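Local atomic coordinates of reticulocyte binding protein (Streptococcus agalactiae COH1, PDB entry 3FAW), a protein that probably hydrolyses alpha-1,6-glucosidic linkages in pullulan and related branched glucans as a secreted, cell-wall-anchored pullulanase. Residues L139-S144 and P246-P251; T187-K192 and K196-Y201; T723-G726 and K731-D734; F752-A755 and A759-V762. One frame throughout, in Å; residues are numbered along the deposited sequence.

Interaction 1 of 4, residues L139-S144 and P246-P251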
# COMPACT_ATOMS: atom_id res chain seq x y z
N LEU A 139 19.63 20.08 9.94
CA LEU A 139 19.77 21.36 10.66
C LEU A 139 20.41 21.12 12.02
O LEU A 139 20.16 20.09 12.65
CB LEU A 139 18.40 22.00 10.93
CG LEU A 139 17.62 22.76 9.86
CD1 LEU A 139 16.17 22.94 10.34
CD2 LEU A 139 18.25 24.12 9.56
N ASN A 140 21.22 22.07 12.48
CA ASN A 140 21.67 22.05 13.88
C ASN A 140 20.58 22.63 14.79
O ASN A 140 19.52 23.05 14.30
CB ASN A 140 23.02 22.78 14.05
CG ASN A 140 22.93 24.27 13.75
OD1 ASN A 140 21.92 24.77 13.24
ND2 ASN A 140 24.00 24.99 14.06
N GLN A 141 20.83 22.64 16.10
CA GLN A 141 19.78 22.95 17.08
C GLN A 141 19.13 24.32 16.87
O GLN A 141 17.90 24.44 16.95
CB GLN A 141 20.31 22.85 18.51
CG GLN A 141 19.27 23.17 19.58
CD GLN A 141 19.70 22.78 20.99
OE1 GLN A 141 18.89 22.30 21.78
NE2 GLN A 141 20.97 22.99 21.30
N ASP A 142 19.94 25.35 16.63
CA ASP A 142 19.43 26.72 16.49
C ASP A 142 19.17 27.13 15.03
O ASP A 142 18.72 28.25 14.77
CB ASP A 142 20.36 27.73 17.18
CG ASP A 142 21.76 27.79 16.56
OD1 ASP A 142 22.03 27.10 15.55
OD2 ASP A 142 22.59 28.54 17.10
N GLY A 143 19.44 26.23 14.09
CA GLY A 143 19.18 26.47 12.67
C GLY A 143 20.26 27.24 11.93
O GLY A 143 20.10 27.54 10.74
N SER A 144 21.37 27.54 12.60
CA SER A 144 22.44 28.36 12.02
C SER A 144 23.30 27.62 10.99
O SER A 144 24.02 28.27 10.22
CB SER A 144 23.33 28.94 13.13
OG SER A 144 23.85 27.91 13.96
N PRO A 246 12.66 17.40 12.31
CA PRO A 246 11.55 16.54 12.75
C PRO A 246 11.46 16.31 14.26
O PRO A 246 10.37 16.38 14.82
CB PRO A 246 11.83 15.22 12.02
CG PRO A 246 12.50 15.64 10.77
CD PRO A 246 13.37 16.80 11.16
N SER A 247 12.61 16.06 14.89
CA SER A 247 12.66 15.72 16.32
C SER A 247 12.15 16.84 17.24
O SER A 247 11.68 16.57 18.35
CB SER A 247 14.09 15.33 16.72
OG SER A 247 14.99 16.40 16.49
N GLN A 248 12.23 18.08 16.76
CA GLN A 248 11.78 19.23 17.53
C GLN A 248 10.26 19.46 17.42
O GLN A 248 9.71 20.26 18.18
CB GLN A 248 12.55 20.49 17.10
CG GLN A 248 14.05 20.44 17.42
CD GLN A 248 14.78 21.72 17.05
OE1 GLN A 248 14.35 22.48 16.19
NE2 GLN A 248 15.91 21.97 17.72
N LEU A 249 9.60 18.77 16.50
CA LEU A 249 8.18 19.02 16.19
C LEU A 249 7.23 17.95 16.74
O LEU A 249 7.61 16.79 16.89
CB LEU A 249 7.99 19.13 14.67
CG LEU A 249 8.93 20.09 13.94
CD1 LEU A 249 8.80 19.91 12.42
CD2 LEU A 249 8.66 21.54 14.34
N GLY A 250 6.00 18.36 17.02
CA GLY A 250 4.97 17.45 17.53
C GLY A 250 5.17 17.09 18.99
O GLY A 250 6.13 17.56 19.62
N PRO A 251 4.27 16.26 19.55
CA PRO A 251 4.39 15.82 20.94
C PRO A 251 5.72 15.12 21.19
O PRO A 251 6.07 14.18 20.48
CB PRO A 251 3.23 14.83 21.12
CG PRO A 251 2.31 15.05 19.98
CD PRO A 251 3.09 15.69 18.88
O HOH W 1 16.86 22.84 14.39

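Interaction 2 of 4, residues T187-K192 and K196-Y201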
# COMPACT_ATOMS: atom_id res chain seq x y z
N THR A 187 28.24 19.48 1.61
CA THR A 187 28.61 20.82 2.05
C THR A 187 28.04 21.13 3.43
O THR A 187 27.26 20.35 3.98
CB THR A 187 28.15 21.91 1.06
OG1 THR A 187 28.75 23.16 1.42
CG2 THR A 187 26.63 22.06 1.05
N ILE A 188 28.45 22.27 3.99
CA ILE A 188 27.88 22.80 5.22
C ILE A 188 27.43 24.24 4.98
O ILE A 188 28.24 25.11 4.65
CB ILE A 188 28.90 22.79 6.37
CG1 ILE A 188 29.28 21.35 6.73
CG2 ILE A 188 28.32 23.50 7.60
CD1 ILE A 188 30.33 21.26 7.82
N LEU A 189 26.13 24.48 5.13
CA LEU A 189 25.57 25.82 4.99
C LEU A 189 25.77 26.58 6.30
O LEU A 189 25.64 26.01 7.38
CB LEU A 189 24.08 25.76 4.62
CG LEU A 189 23.69 24.83 3.46
CD1 LEU A 189 22.21 24.93 3.14
CD2 LEU A 189 24.52 25.12 2.21
N ASP A 190 26.13 27.86 6.20
CA ASP A 190 26.43 28.67 7.38
C ASP A 190 26.30 30.17 7.06
O ASP A 190 25.59 30.53 6.13
CB ASP A 190 27.81 28.30 7.95
CG ASP A 190 28.94 28.51 6.96
OD1 ASP A 190 28.76 29.21 5.94
OD2 ASP A 190 30.04 27.98 7.22
N THR A 191 26.99 31.03 7.81
CA THR A 191 26.85 32.48 7.65
C THR A 191 27.26 33.01 6.27
O THR A 191 26.81 34.08 5.87
CB THR A 191 27.66 33.25 8.72
OG1 THR A 191 29.04 32.86 8.66
CG2 THR A 191 27.10 32.97 10.12
N LYS A 192 28.09 32.25 5.56
CA LYS A 192 28.63 32.68 4.26
C LYS A 192 27.57 32.94 3.18
O LYS A 192 27.83 33.68 2.23
CB LYS A 192 29.65 31.66 3.75
CG LYS A 192 30.88 31.51 4.64
CD LYS A 192 32.01 30.76 3.94
CE LYS A 192 31.70 29.28 3.79
NZ LYS A 192 32.67 28.61 2.87
N LYS A 196 20.71 33.66 8.49
CA LYS A 196 20.97 33.43 9.91
C LYS A 196 20.30 32.16 10.45
O LYS A 196 20.86 31.49 11.31
CB LYS A 196 20.55 34.65 10.75
CG LYS A 196 19.05 34.94 10.81
CD LYS A 196 18.76 36.15 11.68
CE LYS A 196 17.29 36.54 11.62
NZ LYS A 196 16.97 37.66 12.54
N ASN A 197 19.10 31.86 9.95
CA ASN A 197 18.35 30.67 10.34
C ASN A 197 17.76 30.02 9.08
O ASN A 197 16.91 30.61 8.42
CB ASN A 197 17.23 31.03 11.33
CG ASN A 197 16.61 29.81 12.00
OD1 ASN A 197 16.62 28.71 11.46
ND2 ASN A 197 16.07 30.01 13.20
N TYR A 198 18.23 28.81 8.78
CA TYR A 198 17.83 28.10 7.56
C TYR A 198 16.49 27.37 7.69
O TYR A 198 15.99 26.83 6.70
CB TYR A 198 18.91 27.10 7.15
CG TYR A 198 20.14 27.75 6.54
CD1 TYR A 198 20.18 28.05 5.18
CD2 TYR A 198 21.25 28.04 7.32
CE1 TYR A 198 21.30 28.64 4.62
CE2 TYR A 198 22.38 28.63 6.77
CZ TYR A 198 22.40 28.93 5.41
OH TYR A 198 23.51 29.51 4.85
N THR A 199 15.92 27.35 8.89
CA THR A 199 14.64 26.67 9.13
C THR A 199 13.56 27.22 8.19
O THR A 199 13.37 28.43 8.08
CB THR A 199 14.20 26.82 10.61
OG1 THR A 199 15.26 26.41 11.48
CG2 THR A 199 12.96 25.97 10.90
N GLY A 200 12.88 26.32 7.48
CA GLY A 200 11.80 26.70 6.57
C GLY A 200 12.23 27.06 5.15
O GLY A 200 11.39 27.14 4.26
N TYR A 201 13.52 27.30 4.92
CA TYR A 201 14.02 27.58 3.57
C TYR A 201 13.96 26.33 2.70
O TYR A 201 13.98 25.20 3.21
CB TYR A 201 15.45 28.15 3.60
CG TYR A 201 15.53 29.63 3.92
CD1 TYR A 201 15.47 30.09 5.24
CD2 TYR A 201 15.66 30.57 2.90
CE1 TYR A 201 15.54 31.45 5.53
CE2 TYR A 201 15.74 31.93 3.19
CZ TYR A 201 15.68 32.37 4.50
OH TYR A 201 15.76 33.71 4.78

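Interaction 3 of 4, residues T723-G726 and K731-D734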
# COMPACT_ATOMS: atom_id res chain seq x y z
N THR A 723 -21.16 -28.34 8.63
CA THR A 723 -21.83 -28.67 7.38
C THR A 723 -20.90 -29.40 6.41
O THR A 723 -20.46 -28.83 5.41
CB THR A 723 -22.38 -27.41 6.69
OG1 THR A 723 -21.31 -26.49 6.47
CG2 THR A 723 -23.45 -26.75 7.55
N GLU A 724 -20.60 -30.66 6.70
CA GLU A 724 -19.86 -31.51 5.76
C GLU A 724 -20.80 -31.93 4.63
O GLU A 724 -22.02 -31.99 4.82
CB GLU A 724 -19.29 -32.74 6.45
CG GLU A 724 -18.22 -32.42 7.48
CD GLU A 724 -17.47 -33.64 7.96
OE1 GLU A 724 -18.09 -34.73 8.06
OE2 GLU A 724 -16.26 -33.52 8.23
N VAL A 725 -20.23 -32.22 3.47
CA VAL A 725 -21.03 -32.62 2.31
C VAL A 725 -21.81 -33.88 2.63
O VAL A 725 -21.23 -34.87 3.05
CB VAL A 725 -20.15 -32.86 1.06
CG1 VAL A 725 -21.02 -33.24 -0.14
CG2 VAL A 725 -19.34 -31.62 0.73
N GLY A 726 -23.13 -33.82 2.46
CA GLY A 726 -24.00 -34.97 2.74
C GLY A 726 -24.71 -34.93 4.08
O GLY A 726 -25.56 -35.78 4.35
N LYS A 731 -25.00 -29.69 -0.02
CA LYS A 731 -24.40 -30.20 -1.25
C LYS A 731 -22.94 -29.75 -1.34
O LYS A 731 -22.50 -28.91 -0.56
CB LYS A 731 -25.19 -29.74 -2.47
CG LYS A 731 -26.69 -30.06 -2.42
CD LYS A 731 -26.97 -31.55 -2.28
CE LYS A 731 -28.47 -31.85 -2.22
NZ LYS A 731 -28.74 -33.32 -2.24
N GLU A 732 -22.20 -30.32 -2.28
CA GLU A 732 -20.76 -30.04 -2.42
C GLU A 732 -20.52 -28.55 -2.69
O GLU A 732 -19.65 -27.94 -2.07
CB GLU A 732 -20.10 -30.90 -3.50
CG GLU A 732 -18.57 -30.89 -3.43
CD GLU A 732 -17.92 -31.91 -4.36
OE1 GLU A 732 -18.57 -32.38 -5.32
OE2 GLU A 732 -16.74 -32.24 -4.12
N LYS A 733 -21.29 -27.98 -3.62
CA LYS A 733 -21.35 -26.53 -3.81
C LYS A 733 -22.65 -26.03 -3.20
O LYS A 733 -23.72 -26.52 -3.55
CB LYS A 733 -21.30 -26.17 -5.30
CG LYS A 733 -19.98 -26.50 -5.98
CD LYS A 733 -19.98 -26.03 -7.43
CE LYS A 733 -18.63 -26.23 -8.09
NZ LYS A 733 -18.62 -25.71 -9.48
N ASP A 734 -22.56 -25.08 -2.28
CA ASP A 734 -23.77 -24.61 -1.58
C ASP A 734 -23.68 -23.15 -1.14
O ASP A 734 -22.67 -22.48 -1.39
CB ASP A 734 -24.07 -25.53 -0.39
CG ASP A 734 -25.54 -25.87 -0.27
OD1 ASP A 734 -26.37 -24.97 -0.48
OD2 ASP A 734 -25.86 -27.04 0.05

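Interaction 4 of 4, residues F752-A755 and A759-V762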
# COMPACT_ATOMS: atom_id res chain seq x y z
N PHE A 752 -22.91 -20.04 12.19
CA PHE A 752 -23.80 -20.51 11.12
C PHE A 752 -24.12 -19.37 10.17
O PHE A 752 -24.55 -18.31 10.61
CB PHE A 752 -25.12 -21.03 11.72
CG PHE A 752 -24.94 -22.14 12.72
CD1 PHE A 752 -25.06 -23.47 12.33
CD2 PHE A 752 -24.69 -21.86 14.06
CE1 PHE A 752 -24.91 -24.49 13.26
CE2 PHE A 752 -24.54 -22.87 14.98
CZ PHE A 752 -24.65 -24.19 14.58
N VAL A 753 -23.90 -19.58 8.87
CA VAL A 753 -24.23 -18.58 7.84
C VAL A 753 -25.12 -19.19 6.76
O VAL A 753 -24.64 -19.95 5.91
CB VAL A 753 -22.96 -18.01 7.17
CG1 VAL A 753 -23.33 -17.08 6.02
CG2 VAL A 753 -22.10 -17.27 8.19
N ASN A 754 -26.42 -18.88 6.81
CA ASN A 754 -27.33 -19.23 5.72
C ASN A 754 -27.40 -18.08 4.72
O ASN A 754 -28.13 -17.11 4.93
CB ASN A 754 -28.73 -19.56 6.24
CG ASN A 754 -29.67 -20.04 5.14
OD1 ASN A 754 -29.24 -20.31 4.01
ND2 ASN A 754 -30.96 -20.15 5.45
N ALA A 755 -26.63 -18.19 3.64
CA ALA A 755 -26.65 -17.20 2.57
C ALA A 755 -27.67 -17.56 1.48
O ALA A 755 -27.72 -16.90 0.44
CB ALA A 755 -25.25 -17.06 1.95
N ALA A 759 -35.15 -20.66 3.86
CA ALA A 759 -34.73 -21.21 5.14
C ALA A 759 -34.03 -22.55 4.95
O ALA A 759 -34.33 -23.29 4.00
CB ALA A 759 -35.93 -21.38 6.07
N ARG A 760 -33.07 -22.85 5.83
CA ARG A 760 -32.31 -24.11 5.77
C ARG A 760 -32.17 -24.74 7.15
O ARG A 760 -31.86 -24.05 8.12
CB ARG A 760 -30.91 -23.88 5.19
CG ARG A 760 -30.88 -23.30 3.78
CD ARG A 760 -31.38 -24.30 2.73
NE ARG A 760 -30.47 -25.43 2.57
CZ ARG A 760 -29.36 -25.42 1.82
NH1 ARG A 760 -29.00 -24.34 1.16
NH2 ARG A 760 -28.61 -26.51 1.74
N ASN A 761 -32.42 -26.04 7.22
CA ASN A 761 -32.16 -26.83 8.42
C ASN A 761 -30.72 -27.32 8.41
O ASN A 761 -30.32 -28.01 7.47
CB ASN A 761 -33.13 -28.02 8.50
CG ASN A 761 -32.87 -28.92 9.71
OD1 ASN A 761 -31.90 -29.68 9.74
ND2 ASN A 761 -33.75 -28.86 10.70
N VAL A 762 -29.96 -26.95 9.43
CA VAL A 762 -28.58 -27.41 9.59
C VAL A 762 -28.52 -28.56 10.60
O VAL A 762 -28.85 -28.39 11.77
CB VAL A 762 -27.65 -26.27 10.07
CG1 VAL A 762 -26.24 -26.78 10.30
CG2 VAL A 762 -27.64 -25.13 9.05

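Interaction 1 of 4, residues L139-S144 and P246-P251
Q248 reaches across to the tip of a turn and gives its side-chain amide to the backbone of Q141. The bond runs 3.3 Å from NE2 of Q248 to O of Q141. It is nearly straight, at 171°. The donor sits in the carbonyl plane of Q141, on a lone pair, and the oxygen in turn lies close to the amide plane of Q248. The Q248 chain spans the gap because it is extended beyond a CG that stands anti to its carbonyl carbon (chi1 -66°). OE1 of Q248 is 3.1 Å from a water that lies 2.7 Å from O of N140. Other acceptors compete for its protons, so a full bridge is uncertain.

The tight part is the turn itself. N140 to G143 form a type I beta turn, closed by a bond from G143 N to N140 O. D142 OD1 makes an Asx turn with S144 N at 3.1 Å and also accepts from the S144 hydroxyl, on the same face of its carboxylate. N140 ND2 holds S144 OG at 2.9 Å. The loose part faces solvent, where both glutamines are exposed. Their side chains cross at about a right angle, with CG of Q141 4.0 Å from NE2 of Q248.

The turn belongs to the carbohydrate-binding module 48. P246-P251 leads toward the catalytic barrel, and L249 and P251 rest on helix 367-381. One direct amide bond, with a water that may bridge beside it, links module and barrel, so the hold depends on one exposed glutamine and is probably modest.

Interaction 2 of 4, residues T187-K192 and K196-Y201
The hydroxyl of Y198 donates to the backbone O of D190, with 2.6 Å between OH and that oxygen. This short bond ties the end of strand 184-189 to the loop that leads on to strand 202-209, within the beta-sandwich of the carbohydrate-binding module 48. The hydroxyl approaches the carbonyl at a C=O...donor angle of 135°, tilted somewhat from the carbonyl plane. The D190 oxygen lies at the ring edge, near its plane.

L189 comes over one face of the same ring. Its CB stands 4.0 Å from the centroid of the Y198 ring, 25° off the ring normal, as a CH-pi contact. The approach is offset toward the hydroxyl-bearing end of the ring, and CB of L189 is 3.7 Å from CZ of Y198. CD1 of L189 adds a looser touch at CE1, 4.1 Å away. Y198 has its CG anti to the carbonyl carbon (chi1 -74°), which sends the ring across to the strand end. One ring therefore offers a face to a leucine and a hydroxyl to the next residue. Both L189 and Y198 are buried. I162 and V146 also pack on both, so the pair is part of the apolar interior of the module.

Asx turns shape both flanks. D190 OD1 accepts from K192 N at 3.1 Å, met from above the carboxylate plane. On the other side, Y198 O accepts from Y201 N in a type II turn. Just before the tyrosine, OD1 of N197 takes two donors, T199 N at 3.0 Å and T199 OG1 at 2.7 Å.

Interaction 3 of 4, residues T723-G726 and K731-D734
V725 lays both of its methyl groups against the backbone at E732. CG2 of V725 is 3.8 Å from CA of E732. CG1 of V725 sits beside it, 3.8 Å from N of E732. The valine has CG1 anti to its own backbone N (chi1 -179°), and CG2 then falls anti to the carbonyl carbon. With this rotamer both methyls face the E732 backbone from one side, CG2 over CA and CG1 toward N. CG1 also comes within 4.2 Å of the backbone C of K731.

E732 contributes little beyond its CB, which lies 4.2 Å from CG1 of V725. Its chain is extended, with CG anti to N (chi1 -166°), and its carboxylate is carried off from the valine. K731 starts away from the opposing segment too. Its chain bends once, at chi2, and then runs straight.

The two segments flank a loop of the C-terminal beta domain that follows strand 720-721; the second runs into strand 733-734. The touching residues are at the surface. No hydrogen bond joins the segments, and the nearest CA atoms, V725 and E732, are 5.4 Å apart. The second segment is held from elsewhere. E732 and D734 make backbone bonds to L544 and Q542, so that 733-734 pairs antiparallel with strand 542-543, which lies in the chain between two barrel strands. In the first segment, T723 OG1 bonds to A738 N.

D734 gives the second segment an internal tie. Spanning back three positions, its OD2 accepts from K731 N at 2.8 Å, nearly straight at 173°, through the anti lone pair.

Interaction 4 of 4, residues F752-A755 and A759-V762
R760 packs the first part of its side chain across the amide of N754, the two running at about a right angle. CB of R760 lies 3.7 Å from ND2 of N754. CG comes closer, 3.4 Å from OD1 of the asparagine. Beyond CG, bends at chi2 and chi3 (-69° and -68°) carry CD and NE away from the other segment; NE is hydrogen-bonded elsewhere. At the tip NH1 makes salt bridges to D756 and D734, and NH2 makes one to D729. The guanidinium stands almost perpendicular to the N754 amide. That amide is used elsewhere: OD1 accepts from D756 N, while ND2 gives to the backbone O of K758 and of I803.

A second, apolar touch lies further along. CG1 of V762 meets the F752 ring at its edge, 4.0 Å from CE1.

The strands belong to the two facing sheets of the C-terminal beta-sandwich. Strand 748-754 sits in the larger sheet and 760-763 in the smaller, joined as a beta arch, so side chains rather than backbone bonds meet. Three carboxylates gather round one buried guanidinium, which probably offsets part of their negative charge; the arginine stem packs while its tip serves as an ionic hub.

Interaction 2 lies wholly in the carbohydrate-binding module 48, and interaction 1 ties a turn of that module to P246-P251. The backbone of G143 meets that of Y198, probably through a hydrogen bond. Interactions 3 and 4 lie on the opposite side of the chain's centre, in the C-terminal domain, where the salt bridge between D734 and R760 spans both. Interactions 1 and 3 are surface contacts: one rests on a polar amide, the other on a valine against backbone. Interactions 2 and 4 are buried and use an aromatic ring; the former adds a hydroxyl bond, the latter sets an arginine stem against an amide, its charged tip paired elsewhere. Only interaction 1 is long-range in sequence.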